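Long-range contacts in glutathione S-transferase (Natrialba magadii ATCC 43099, PDB 6GZF), which probably acts as a Xi-class glutathione transferase, reducing glutathionyl-hydroquinones with glutathione as other enzymes of this class do: residues Leu225-Arg229 against His322-Leu327; Arg155-Thr159 against Val169-Pro173; Glu102-Cys106 against His292-His296; Val211-Phe215 against Cys260-Tyr264; Leu247-Asp251 against Gln263-Glu267. Numbering follows the deposited sequence.

In the fold
The five contacts illustrate how a two-domain transferase is held together by segments distant in sequence. Contact 3 opens first, ties the thioredoxin-like domain to helix 290-299 of the helical domain, and encloses contacts 2, 4 and 5 along the chain. Contact 2 lies where helix 150-159, ending the first domain, meets the linker to helix 177-192. Contacts 4 and 5 have centres about 10 Å apart, share Q263 and Y264, and pack together through F215 and F250; both reach the second subunit, so fold and dimer are joined there. Contact 5 also touches contact 3. Contact 1, its centre about 34 Å from that of contact 3, fastens the C-terminal tail as modelled.

Contact 1. Residues Leu225-Arg229 against His322-Leu327; sequences LADQR and HSRDEL
One arginine, R324, holds the C-terminal part of the modelled chain to the loop after helix 204-224. L225, the first residue to leave helical angles, offers its O to R324: NH2 donates at 2.6 Å, and NH1 makes a weak bond to L225 O at 3.0 Å. A226 and D227 point their CA-to-CB bonds away. Q228 has extended angles (-139/139), and its C lies 4.0 Å from L327 CD1. R229 O accepts from R324 NH2 at 3.2 Å, and a water donates to R229 O (2.8 Å) while accepting from R324 NE (2.7 Å). R324 needs a bent side chain for this, with chi1 m, chi2 t and chi3 p; its N bonds to H322 ND1 at 3.3 Å. The R229 side chain is all-trans and runs along the tail: CD is 3.2 Å from R324 O, NH1 3.4 Å from D325 CA, and CB 3.7 Å from L327 CB. The CA atoms of R229 and L327 come within 5.4 Å, and R229 also forms a salt bridge with D277 of helix 271-279. This is the C-terminal tail as modelled, laid on the all-helical GST domain and meeting the loop that follows helix 204-224.

Contact 2. Residues Arg155-Thr159 against Val169-Pro173; sequences RMFDT and VDLYP
An arginine-tyrosine stack joins the last turn of helix 150-159 to the irregular chain of residues 169-173, with D158 CA 6.5 Å from L171 CA. The R155 guanidinium lies flat on the Y172 ring, planes at 20°, and its CZ sits 3.7 Å from the ring centroid, 18° off the normal, a cation-pi interaction. R155 coils to get there, with chi1 t and chi2 and chi3 both p, and Y172, also chi1 t, directs its CA-to-CB bond toward the helix. D181 of helix 177-192 pairs with both, by a salt bridge to R155 and a hydrogen bond to the Y172 hydroxyl, and E238 forms a second salt bridge with R155. These partners place the contact where, as in other GSTs, the thioredoxin-like domain passes into the helical domain: helix 150-159 belongs to the first, and residues 169-173 are part of the connection to helix 177-192. Hydrogen bonding across the segments is slight, a weak bond from L171 N to D158 OD1 at 3.4 Å. A second weak bond lies within the linker, Y172 N to D170 OD1 at 3.4 Å. D158 OD2 is in close non-bonded contact with Y172 CB (3.1 Å) and L171 CB (3.5 Å), while T159 CG2 packs 3.9 Å from Y172 CD2.

Contact 3. Residues Glu102-Cys106 against His292-His296; sequences EKEGC and HITEH
The salt bridge from K103 NZ to E295 OE2, a very short 2.5 Å, is the strongest link here. K103 is fully trans, E295 has chi1 and chi2 t, and D89 is the lysine's second acidic partner. Next comes a weak hydrogen bond, H292 NE2 to E104 O at 3.1 Å. The loop owes its shape to a type II beta turn from K103 to C106, closed by C106 N to K103 O at 3.1 Å. G105 occupies its third position with angles 92/-14, where a beta carbon would be jammed against the preceding carbonyl and would also clash with H292 NE2. G105 CA instead lies 3.6 Å from H292 NE2, near the plane of the imidazole. C106 SG approaches H292 CE1 at 3.8 Å, a sulfur-aromatic contact at an oblique angle. With G105 CA and H292 CA 8.0 Å apart, helix side chains reach over to the loop backbone and to K103 and C106. The contact thus joins the thioredoxin-like and helical domains, the H292 side chain about 8 Å from that of W97, a predicted glutathione-binding residue. Helix 290-299 meets the loop between strand 84-87 and helix 117-124, P90 against C106 and H292, Y62 edge-to-face with the H292 ring.

Contact 4. Residues Val211-Phe215 against Cys260-Tyr264; sequences VAELF and CNVQY
F215 is a knob that seats the loop 260-264 on helix 204-224. Its ring, set by chi1 m, enters the hollow formed as residues 260-263 curve around it. V262 sits over one face, CB 3.4 Å from the F215 ring centroid and only 2° off the normal, a nearly vertical CH-pi contact. At the ring edge lie two carbonyls, C260 O at 3.2 Å from F215 CZ and Q263 O at 3.3 Å from F215 CE1. Flanking bumps extend the fit: V211 CG1 meets V262 CG2 at 3.7 Å, and L214 CD2 meets C260 SG at 3.7 Å. No hydrogen bond crosses the segments. CA pairs run V211-C260 (6.4 Å) and F215-V262 (7.4 Å), one helical turn spanning two loop residues. N261 points its CA-to-CB bond away, and its amide bonds to T256 of the second subunit. The arrangement belongs to the GST helical domain at its dimer interface.

Contact 5. Residues Leu247-Asp251 against Gln263-Glu267; sequences LVRFD and QYIRE
Backbone amides at the start of a helical turn lack carbonyl partners within that turn, and a carboxylate from elsewhere can supply the missing acceptors. Here D251 does so, with chi1 m aligning its two oxygens with successive amides: I265 N donates to OD1 at 2.9 Å (166°) and R266 N to OD2 at 3.2 Å (155°). Residues 265-267 have helical angles without the regular bonds. The preceding amide, Y264 N, is served from within the segment by E267 OE1 at 3.2 Å, and E267 N returns a weak bond to Y264 O at 3.2 Å. The polar ends of the side chains look to the second subunit: the Y264 hydroxyl bonds to its H255, R266 forms a salt bridge with its E267, and E267 OE1 takes its R266. D251 CA and Y264 CA are 5.9 Å apart, and D251 CG is 3.5 Å from Y264 CD1. Apolar groups pack beside these bonds. I265, in the mm rotamer, lays CD1 over one face of F250 (chi1 t), 4.2 Å from the ring centroid in a CH-pi contact; its CG1 is 3.5 Å from F250 CG, and its CG2 4.2 Å from L247 CG. Both D251 oxygens accept from amides in a buried setting, consistent with an ionised carboxylate whose charge is met by backbone NH groups, in a turn that also faces the dimer partner.

Contact 1. Residues Leu225-Arg229 against His322-Leu327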
# COMPACT_ATOMS: atom_id res chain seq x y z
N LEU A 225 10.12 -19.64 -14.89
CA LEU A 225 10.55 -18.72 -15.94
C LEU A 225 12.05 -18.43 -15.89
O LEU A 225 12.52 -17.47 -16.50
CB LEU A 225 9.77 -17.41 -15.84
CG LEU A 225 8.30 -17.47 -16.27
CD1 LEU A 225 7.64 -16.11 -16.14
CD2 LEU A 225 8.19 -17.99 -17.69
N ALA A 226 12.79 -19.26 -15.17
CA ALA A 226 14.23 -19.09 -15.07
C ALA A 226 14.95 -19.82 -16.20
O ALA A 226 16.07 -19.47 -16.56
CB ALA A 226 14.73 -19.58 -13.72
N ASP A 227 14.30 -20.83 -16.76
CA ASP A 227 14.92 -21.66 -17.78
C ASP A 227 14.10 -21.73 -19.07
O ASP A 227 14.48 -22.40 -20.02
CB ASP A 227 15.16 -23.08 -17.24
CG ASP A 227 16.00 -23.07 -15.98
OD1 ASP A 227 17.19 -22.71 -16.05
OD2 ASP A 227 15.46 -23.43 -14.91
N GLN A 228 12.96 -21.03 -19.08
CA GLN A 228 12.15 -20.92 -20.29
C GLN A 228 11.62 -19.49 -20.43
O GLN A 228 11.21 -18.88 -19.45
CB GLN A 228 11.01 -21.93 -20.28
CG GLN A 228 10.04 -21.79 -19.12
CD GLN A 228 9.19 -23.04 -18.91
OE1 GLN A 228 9.72 -24.12 -18.66
NE2 GLN A 228 7.88 -22.88 -19.03
N ARG A 229 11.65 -18.98 -21.65
CA ARG A 229 11.33 -17.57 -21.90
C ARG A 229 9.89 -17.22 -21.54
O ARG A 229 9.64 -16.19 -20.91
CB ARG A 229 11.60 -17.21 -23.36
CG ARG A 229 11.28 -15.77 -23.69
CD ARG A 229 11.76 -15.37 -25.08
NE ARG A 229 11.56 -13.95 -25.32
CZ ARG A 229 12.08 -13.28 -26.35
NH1 ARG A 229 12.84 -13.90 -27.23
NH2 ARG A 229 11.84 -11.98 -26.49
N HIS A 322 16.47 -6.32 -21.46
CA HIS A 322 16.49 -7.65 -20.86
C HIS A 322 17.45 -8.55 -21.64
O HIS A 322 18.12 -8.09 -22.56
CB HIS A 322 15.08 -8.25 -20.84
CG HIS A 322 14.46 -8.38 -22.20
ND1 HIS A 322 14.78 -9.40 -23.07
CD2 HIS A 322 13.53 -7.62 -22.82
CE1 HIS A 322 14.08 -9.26 -24.18
NE2 HIS A 322 13.31 -8.19 -24.06
N SER A 323 17.50 -9.82 -21.26
CA SER A 323 18.37 -10.77 -21.94
C SER A 323 17.67 -12.12 -22.09
O SER A 323 18.32 -13.16 -22.19
CB SER A 323 19.69 -10.94 -21.18
OG SER A 323 20.26 -9.69 -20.87
N ARG A 324 16.35 -12.09 -22.13
CA ARG A 324 15.56 -13.31 -22.18
C ARG A 324 15.34 -13.78 -23.61
O ARG A 324 14.63 -14.76 -23.85
CB ARG A 324 14.22 -13.11 -21.47
CG ARG A 324 14.37 -12.80 -19.99
CD ARG A 324 13.03 -12.66 -19.30
NE ARG A 324 12.29 -13.92 -19.30
CZ ARG A 324 12.44 -14.88 -18.40
NH1 ARG A 324 13.32 -14.73 -17.41
NH2 ARG A 324 11.72 -15.99 -18.47
N ASP A 325 15.95 -13.09 -24.57
CA ASP A 325 15.98 -13.55 -25.95
C ASP A 325 17.00 -14.67 -26.09
O ASP A 325 17.06 -15.36 -27.11
CB ASP A 325 16.30 -12.40 -26.91
CG ASP A 325 17.41 -11.51 -26.40
OD1 ASP A 325 18.10 -11.90 -25.44
OD2 ASP A 325 17.60 -10.41 -26.97
N GLU A 326 17.80 -14.85 -25.04
CA GLU A 326 18.77 -15.94 -24.97
C GLU A 326 18.13 -17.21 -24.44
O GLU A 326 18.79 -18.02 -23.78
CB GLU A 326 19.96 -15.54 -24.09
CG GLU A 326 20.86 -14.48 -24.69
CD GLU A 326 21.95 -14.04 -23.73
OE1 GLU A 326 22.68 -14.91 -23.21
OE2 GLU A 326 22.08 -12.81 -23.50
N LEU A 327 16.84 -17.39 -24.72
CA LEU A 327 16.11 -18.57 -24.27
C LEU A 327 15.30 -19.18 -25.40
O LEU A 327 15.75 -20.13 -26.05
CB LEU A 327 15.18 -18.20 -23.10
CG LEU A 327 15.86 -17.73 -21.81
CD1 LEU A 327 14.84 -17.12 -20.86
CD2 LEU A 327 16.60 -18.88 -21.14
O HOH W 1 10.33 -13.46 -21.04

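Contact 2. Residues Arg155-Thr159 against Val169-Pro173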
# COMPACT_ATOMS: atom_id res chain seq x y z
N ARG A 155 -9.75 -15.90 -26.68
CA ARG A 155 -9.63 -17.16 -27.41
C ARG A 155 -10.19 -17.06 -28.83
O ARG A 155 -9.54 -17.47 -29.79
CB ARG A 155 -10.32 -18.29 -26.65
CG ARG A 155 -10.37 -19.61 -27.40
CD ARG A 155 -8.97 -20.13 -27.70
NE ARG A 155 -8.20 -20.35 -26.48
CZ ARG A 155 -8.24 -21.46 -25.76
NH1 ARG A 155 -7.50 -21.58 -24.66
NH2 ARG A 155 -9.03 -22.46 -26.13
N MET A 156 -11.39 -16.52 -28.96
CA MET A 156 -12.04 -16.45 -30.27
C MET A 156 -11.38 -15.38 -31.15
O MET A 156 -11.38 -15.51 -32.38
CB MET A 156 -13.54 -16.18 -30.12
CG MET A 156 -13.91 -14.81 -29.59
SD MET A 156 -15.69 -14.64 -29.41
CE MET A 156 -15.99 -15.59 -27.92
N PHE A 157 -10.82 -14.35 -30.53
CA PHE A 157 -9.99 -13.39 -31.26
C PHE A 157 -8.78 -14.11 -31.85
O PHE A 157 -8.30 -13.78 -32.93
CB PHE A 157 -9.51 -12.26 -30.34
CG PHE A 157 -10.49 -11.14 -30.16
CD1 PHE A 157 -11.80 -11.26 -30.62
CD2 PHE A 157 -10.11 -9.96 -29.55
CE1 PHE A 157 -12.70 -10.23 -30.45
CE2 PHE A 157 -11.01 -8.92 -29.38
CZ PHE A 157 -12.30 -9.06 -29.83
N ASP A 158 -8.32 -15.11 -31.11
CA ASP A 158 -7.08 -15.81 -31.42
C ASP A 158 -7.26 -16.88 -32.51
O ASP A 158 -6.41 -17.02 -33.39
CB ASP A 158 -6.53 -16.46 -30.14
CG ASP A 158 -5.10 -16.91 -30.28
OD1 ASP A 158 -4.39 -16.41 -31.18
OD2 ASP A 158 -4.67 -17.76 -29.48
N THR A 159 -8.35 -17.62 -32.44
CA THR A 159 -8.49 -18.82 -33.27
C THR A 159 -9.57 -18.76 -34.34
O THR A 159 -9.71 -19.69 -35.13
CB THR A 159 -8.77 -20.05 -32.38
OG1 THR A 159 -10.02 -19.87 -31.70
CG2 THR A 159 -7.67 -20.25 -31.36
N VAL A 169 0.26 -14.51 -36.31
CA VAL A 169 0.65 -14.84 -34.95
C VAL A 169 -0.31 -15.89 -34.40
O VAL A 169 -1.51 -15.82 -34.63
CB VAL A 169 0.65 -13.59 -34.04
CG1 VAL A 169 1.13 -13.94 -32.65
CG2 VAL A 169 1.51 -12.50 -34.65
N ASP A 170 0.23 -16.87 -33.69
CA ASP A 170 -0.58 -17.96 -33.17
C ASP A 170 -0.37 -18.12 -31.66
O ASP A 170 0.53 -18.83 -31.22
CB ASP A 170 -0.24 -19.26 -33.91
CG ASP A 170 -1.18 -20.40 -33.56
OD1 ASP A 170 -2.26 -20.14 -32.98
OD2 ASP A 170 -0.85 -21.56 -33.89
N LEU A 171 -1.21 -17.45 -30.88
CA LEU A 171 -1.08 -17.43 -29.43
C LEU A 171 -1.75 -18.63 -28.77
O LEU A 171 -1.97 -18.64 -27.56
CB LEU A 171 -1.66 -16.13 -28.87
CG LEU A 171 -1.14 -14.84 -29.51
CD1 LEU A 171 -2.01 -13.66 -29.11
CD2 LEU A 171 0.31 -14.60 -29.12
N TYR A 172 -2.08 -19.63 -29.58
CA TYR A 172 -2.63 -20.88 -29.08
C TYR A 172 -2.19 -22.01 -30.01
O TYR A 172 -3.02 -22.68 -30.63
CB TYR A 172 -4.16 -20.79 -29.00
CG TYR A 172 -4.85 -21.94 -28.30
CD1 TYR A 172 -4.58 -22.23 -26.96
CD2 TYR A 172 -5.79 -22.72 -28.96
CE1 TYR A 172 -5.22 -23.27 -26.32
CE2 TYR A 172 -6.44 -23.76 -28.32
CZ TYR A 172 -6.15 -24.03 -27.00
OH TYR A 172 -6.79 -25.06 -26.36
N PRO A 173 -0.87 -22.23 -30.12
CA PRO A 173 -0.29 -23.07 -31.17
C PRO A 173 -0.40 -24.57 -30.90
O PRO A 173 -0.56 -24.99 -29.76
CB PRO A 173 1.17 -22.63 -31.19
CG PRO A 173 1.46 -22.29 -29.77
CD PRO A 173 0.18 -21.73 -29.20

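Contact 3. Residues Glu102-Cys106 against His292-His296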
# COMPACT_ATOMS: atom_id res chain seq x y z
N GLU A 102 -14.92 13.33 -24.25
CA GLU A 102 -14.01 14.47 -24.16
C GLU A 102 -12.78 14.15 -23.32
O GLU A 102 -11.72 14.75 -23.50
CB GLU A 102 -14.73 15.69 -23.59
CG GLU A 102 -15.24 15.52 -22.16
CD GLU A 102 -16.70 15.13 -22.11
OE1 GLU A 102 -17.18 14.48 -23.06
OE2 GLU A 102 -17.37 15.47 -21.11
N LYS A 103 -12.92 13.18 -22.42
CA LYS A 103 -11.83 12.79 -21.54
C LYS A 103 -10.72 12.07 -22.31
O LYS A 103 -11.00 11.30 -23.23
CB LYS A 103 -12.35 11.91 -20.40
CG LYS A 103 -11.37 11.71 -19.26
CD LYS A 103 -12.07 11.08 -18.06
CE LYS A 103 -11.11 10.92 -16.89
NZ LYS A 103 -11.81 10.38 -15.69
N GLU A 104 -9.48 12.34 -21.94
CA GLU A 104 -8.32 11.78 -22.63
C GLU A 104 -8.29 10.25 -22.60
O GLU A 104 -8.35 9.65 -21.53
CB GLU A 104 -7.02 12.33 -22.02
CG GLU A 104 -5.75 11.69 -22.56
CD GLU A 104 -5.55 11.96 -24.04
OE1 GLU A 104 -5.85 13.09 -24.49
OE2 GLU A 104 -5.08 11.05 -24.75
N GLY A 105 -8.21 9.64 -23.77
CA GLY A 105 -8.14 8.20 -23.89
C GLY A 105 -9.49 7.54 -24.04
O GLY A 105 -9.59 6.36 -24.40
N CYS A 106 -10.55 8.30 -23.77
CA CYS A 106 -11.91 7.77 -23.83
C CYS A 106 -12.60 8.16 -25.13
O CYS A 106 -12.25 9.16 -25.75
CB CYS A 106 -12.73 8.26 -22.64
SG CYS A 106 -11.83 8.25 -21.08
N HIS A 292 -5.02 5.68 -16.90
CA HIS A 292 -6.35 5.11 -16.71
C HIS A 292 -6.36 4.15 -15.53
O HIS A 292 -7.31 4.11 -14.75
CB HIS A 292 -6.81 4.39 -17.98
CG HIS A 292 -7.28 5.31 -19.06
ND1 HIS A 292 -8.59 5.35 -19.48
CD2 HIS A 292 -6.62 6.22 -19.82
CE1 HIS A 292 -8.72 6.24 -20.45
NE2 HIS A 292 -7.53 6.78 -20.67
N ILE A 293 -5.29 3.36 -15.41
CA ILE A 293 -5.19 2.34 -14.37
C ILE A 293 -5.15 2.95 -12.98
O ILE A 293 -5.92 2.56 -12.10
CB ILE A 293 -3.95 1.45 -14.58
CG1 ILE A 293 -4.10 0.62 -15.86
CG2 ILE A 293 -3.74 0.54 -13.39
CD1 ILE A 293 -2.86 -0.17 -16.22
N THR A 294 -4.25 3.90 -12.77
CA THR A 294 -4.07 4.52 -11.47
C THR A 294 -5.29 5.36 -11.06
O THR A 294 -5.65 5.40 -9.89
CB THR A 294 -2.82 5.42 -11.43
OG1 THR A 294 -2.88 6.38 -12.49
CG2 THR A 294 -1.56 4.58 -11.58
N GLU A 295 -5.91 6.02 -12.03
CA GLU A 295 -7.06 6.86 -11.75
C GLU A 295 -8.26 6.03 -11.31
O GLU A 295 -9.00 6.42 -10.40
CB GLU A 295 -7.44 7.70 -12.97
CG GLU A 295 -8.58 8.67 -12.71
CD GLU A 295 -9.04 9.40 -13.96
OE1 GLU A 295 -8.32 9.35 -14.98
OE2 GLU A 295 -10.13 10.01 -13.92
N HIS A 296 -8.45 4.89 -11.96
CA HIS A 296 -9.58 4.02 -11.64
C HIS A 296 -9.46 3.43 -10.24
O HIS A 296 -10.31 3.66 -9.39
CB HIS A 296 -9.70 2.89 -12.67
CG HIS A 296 -10.74 1.88 -12.34
ND1 HIS A 296 -12.08 2.08 -12.59
CD2 HIS A 296 -10.65 0.65 -11.77
CE1 HIS A 296 -12.77 1.02 -12.19
NE2 HIS A 296 -11.92 0.14 -11.70

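Contact 4. Residues Val211-Phe215 against Cys260-Tyr264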
# COMPACT_ATOMS: atom_id res chain seq x y z
N VAL A 211 -3.20 -13.54 0.20
CA VAL A 211 -1.84 -13.04 0.06
C VAL A 211 -0.83 -14.19 0.02
O VAL A 211 0.09 -14.20 -0.80
CB VAL A 211 -1.47 -12.07 1.20
CG1 VAL A 211 0.00 -11.72 1.16
CG2 VAL A 211 -2.32 -10.82 1.11
N ALA A 212 -1.02 -15.17 0.91
CA ALA A 212 -0.14 -16.32 0.99
C ALA A 212 -0.14 -17.11 -0.32
O ALA A 212 0.92 -17.46 -0.84
CB ALA A 212 -0.53 -17.22 2.15
N GLU A 213 -1.33 -17.38 -0.84
CA GLU A 213 -1.47 -18.13 -2.09
C GLU A 213 -0.92 -17.35 -3.27
O GLU A 213 -0.33 -17.93 -4.18
CB GLU A 213 -2.94 -18.47 -2.33
CG GLU A 213 -3.45 -19.67 -1.55
CD GLU A 213 -3.77 -20.85 -2.44
OE1 GLU A 213 -3.86 -20.67 -3.67
OE2 GLU A 213 -3.92 -21.98 -1.90
N LEU A 214 -1.12 -16.03 -3.26
CA LEU A 214 -0.69 -15.16 -4.35
C LEU A 214 0.83 -15.18 -4.55
O LEU A 214 1.31 -15.54 -5.62
CB LEU A 214 -1.16 -13.73 -4.09
CG LEU A 214 -0.60 -12.61 -4.98
CD1 LEU A 214 -0.87 -12.87 -6.45
CD2 LEU A 214 -1.18 -11.27 -4.55
N PHE A 215 1.56 -14.79 -3.51
CA PHE A 215 3.01 -14.70 -3.60
C PHE A 215 3.66 -16.09 -3.65
O PHE A 215 4.80 -16.24 -4.07
CB PHE A 215 3.57 -13.89 -2.44
CG PHE A 215 3.37 -12.41 -2.59
CD1 PHE A 215 4.30 -11.63 -3.26
CD2 PHE A 215 2.23 -11.79 -2.09
CE1 PHE A 215 4.12 -10.27 -3.42
CE2 PHE A 215 2.04 -10.43 -2.24
CZ PHE A 215 2.99 -9.67 -2.91
N CYS A 260 -1.18 -5.88 -1.34
CA CYS A 260 -0.41 -7.08 -1.64
C CYS A 260 1.08 -6.73 -1.58
O CYS A 260 1.76 -6.72 -2.60
CB CYS A 260 -0.78 -7.63 -3.02
SG CYS A 260 -2.52 -8.09 -3.19
N ASN A 261 1.57 -6.46 -0.38
CA ASN A 261 2.87 -5.83 -0.20
C ASN A 261 3.98 -6.71 0.35
O ASN A 261 4.80 -6.26 1.15
CB ASN A 261 2.71 -4.60 0.71
CG ASN A 261 2.27 -4.98 2.11
OD1 ASN A 261 1.73 -6.06 2.34
ND2 ASN A 261 2.50 -4.07 3.06
N VAL A 262 4.02 -7.97 -0.06
CA VAL A 262 5.10 -8.86 0.35
C VAL A 262 6.37 -8.53 -0.44
O VAL A 262 7.46 -8.43 0.13
CB VAL A 262 4.74 -10.34 0.16
CG1 VAL A 262 5.94 -11.22 0.47
CG2 VAL A 262 3.56 -10.71 1.05
N GLN A 263 6.22 -8.36 -1.75
CA GLN A 263 7.36 -8.07 -2.61
C GLN A 263 6.93 -7.40 -3.91
O GLN A 263 5.88 -7.70 -4.46
CB GLN A 263 8.13 -9.35 -2.91
CG GLN A 263 9.47 -9.13 -3.61
CD GLN A 263 10.17 -10.42 -3.96
OE1 GLN A 263 10.47 -11.24 -3.09
NE2 GLN A 263 10.44 -10.62 -5.25
N TYR A 264 7.76 -6.47 -4.38
CA TYR A 264 7.58 -5.89 -5.71
C TYR A 264 7.72 -6.98 -6.76
O TYR A 264 8.47 -7.94 -6.58
CB TYR A 264 8.61 -4.79 -5.97
CG TYR A 264 8.21 -3.40 -5.52
CD1 TYR A 264 6.92 -2.93 -5.72
CD2 TYR A 264 9.13 -2.55 -4.91
CE1 TYR A 264 6.55 -1.65 -5.32
CE2 TYR A 264 8.77 -1.28 -4.50
CZ TYR A 264 7.49 -0.84 -4.71
OH TYR A 264 7.13 0.43 -4.31

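Contact 5. Residues Leu247-Asp251 against Gln263-Glu267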
# COMPACT_ATOMS: atom_id res chain seq x y z
N LEU A 247 0.33 -8.59 -13.73
CA LEU A 247 1.67 -8.13 -13.38
C LEU A 247 1.89 -6.65 -13.68
O LEU A 247 2.52 -5.94 -12.91
CB LEU A 247 2.72 -8.96 -14.12
CG LEU A 247 3.39 -10.10 -13.35
CD1 LEU A 247 2.36 -11.08 -12.81
CD2 LEU A 247 4.40 -10.82 -14.24
N VAL A 248 1.35 -6.20 -14.81
CA VAL A 248 1.56 -4.82 -15.26
C VAL A 248 0.90 -3.82 -14.31
O VAL A 248 1.25 -2.64 -14.30
CB VAL A 248 1.01 -4.62 -16.70
CG1 VAL A 248 -0.51 -4.55 -16.70
CG2 VAL A 248 1.61 -3.37 -17.33
N ARG A 249 -0.04 -4.30 -13.51
CA ARG A 249 -0.78 -3.44 -12.59
C ARG A 249 -0.38 -3.66 -11.13
O ARG A 249 -0.91 -3.02 -10.23
CB ARG A 249 -2.28 -3.66 -12.74
CG ARG A 249 -2.85 -3.19 -14.06
CD ARG A 249 -4.32 -3.59 -14.20
NE ARG A 249 -4.97 -2.88 -15.30
CZ ARG A 249 -4.90 -3.25 -16.57
NH1 ARG A 249 -4.20 -4.32 -16.91
NH2 ARG A 249 -5.52 -2.55 -17.50
N PHE A 250 0.57 -4.56 -10.91
CA PHE A 250 0.89 -5.01 -9.56
C PHE A 250 1.61 -3.95 -8.72
O PHE A 250 1.18 -3.64 -7.62
CB PHE A 250 1.73 -6.29 -9.61
CG PHE A 250 1.70 -7.09 -8.34
CD1 PHE A 250 2.48 -6.73 -7.25
CD2 PHE A 250 0.91 -8.22 -8.24
CE1 PHE A 250 2.45 -7.47 -6.09
CE2 PHE A 250 0.88 -8.96 -7.08
CZ PHE A 250 1.65 -8.59 -6.00
N ASP A 251 2.70 -3.41 -9.26
CA ASP A 251 3.57 -2.53 -8.48
C ASP A 251 3.04 -1.10 -8.38
O ASP A 251 3.47 -0.34 -7.51
CB ASP A 251 4.97 -2.52 -9.08
CG ASP A 251 5.71 -3.83 -8.86
OD1 ASP A 251 5.05 -4.81 -8.45
OD2 ASP A 251 6.93 -3.88 -9.10
N GLN A 263 6.22 -8.36 -1.75
CA GLN A 263 7.36 -8.07 -2.61
C GLN A 263 6.93 -7.40 -3.91
O GLN A 263 5.88 -7.70 -4.46
CB GLN A 263 8.13 -9.35 -2.91
CG GLN A 263 9.47 -9.13 -3.61
CD GLN A 263 10.17 -10.42 -3.96
OE1 GLN A 263 10.47 -11.24 -3.09
NE2 GLN A 263 10.44 -10.62 -5.25
N TYR A 264 7.76 -6.47 -4.38
CA TYR A 264 7.58 -5.89 -5.71
C TYR A 264 7.72 -6.98 -6.76
O TYR A 264 8.47 -7.94 -6.58
CB TYR A 264 8.61 -4.79 -5.97
CG TYR A 264 8.21 -3.40 -5.52
CD1 TYR A 264 6.92 -2.93 -5.72
CD2 TYR A 264 9.13 -2.55 -4.91
CE1 TYR A 264 6.55 -1.65 -5.32
CE2 TYR A 264 8.77 -1.28 -4.50
CZ TYR A 264 7.49 -0.84 -4.71
OH TYR A 264 7.13 0.43 -4.31
N ILE A 265 7.00 -6.83 -7.87
CA ILE A 265 7.21 -7.71 -9.02
C ILE A 265 8.61 -7.46 -9.58
O ILE A 265 9.29 -8.38 -10.03
CB ILE A 265 6.14 -7.49 -10.11
CG1 ILE A 265 4.79 -8.04 -9.64
CG2 ILE A 265 6.55 -8.17 -11.41
CD1 ILE A 265 4.79 -9.53 -9.40
N ARG A 266 9.04 -6.20 -9.51
CA ARG A 266 10.35 -5.81 -10.02
C ARG A 266 11.49 -6.37 -9.17
O ARG A 266 12.65 -6.31 -9.58
CB ARG A 266 10.46 -4.29 -10.10
CG ARG A 266 10.72 -3.60 -8.78
CD ARG A 266 10.98 -2.11 -8.97
NE ARG A 266 11.16 -1.41 -7.71
CZ ARG A 266 11.32 -0.09 -7.60
NH1 ARG A 266 11.31 0.67 -8.69
NH2 ARG A 266 11.48 0.47 -6.41
N GLU A 267 11.16 -6.91 -8.00
CA GLU A 267 12.17 -7.50 -7.13
C GLU A 267 12.40 -8.98 -7.46
O GLU A 267 13.40 -9.56 -7.04
CB GLU A 267 11.77 -7.35 -5.66
CG GLU A 267 11.99 -5.95 -5.11
CD GLU A 267 11.81 -5.89 -3.60
OE1 GLU A 267 10.67 -6.10 -3.13
OE2 GLU A 267 12.80 -5.63 -2.89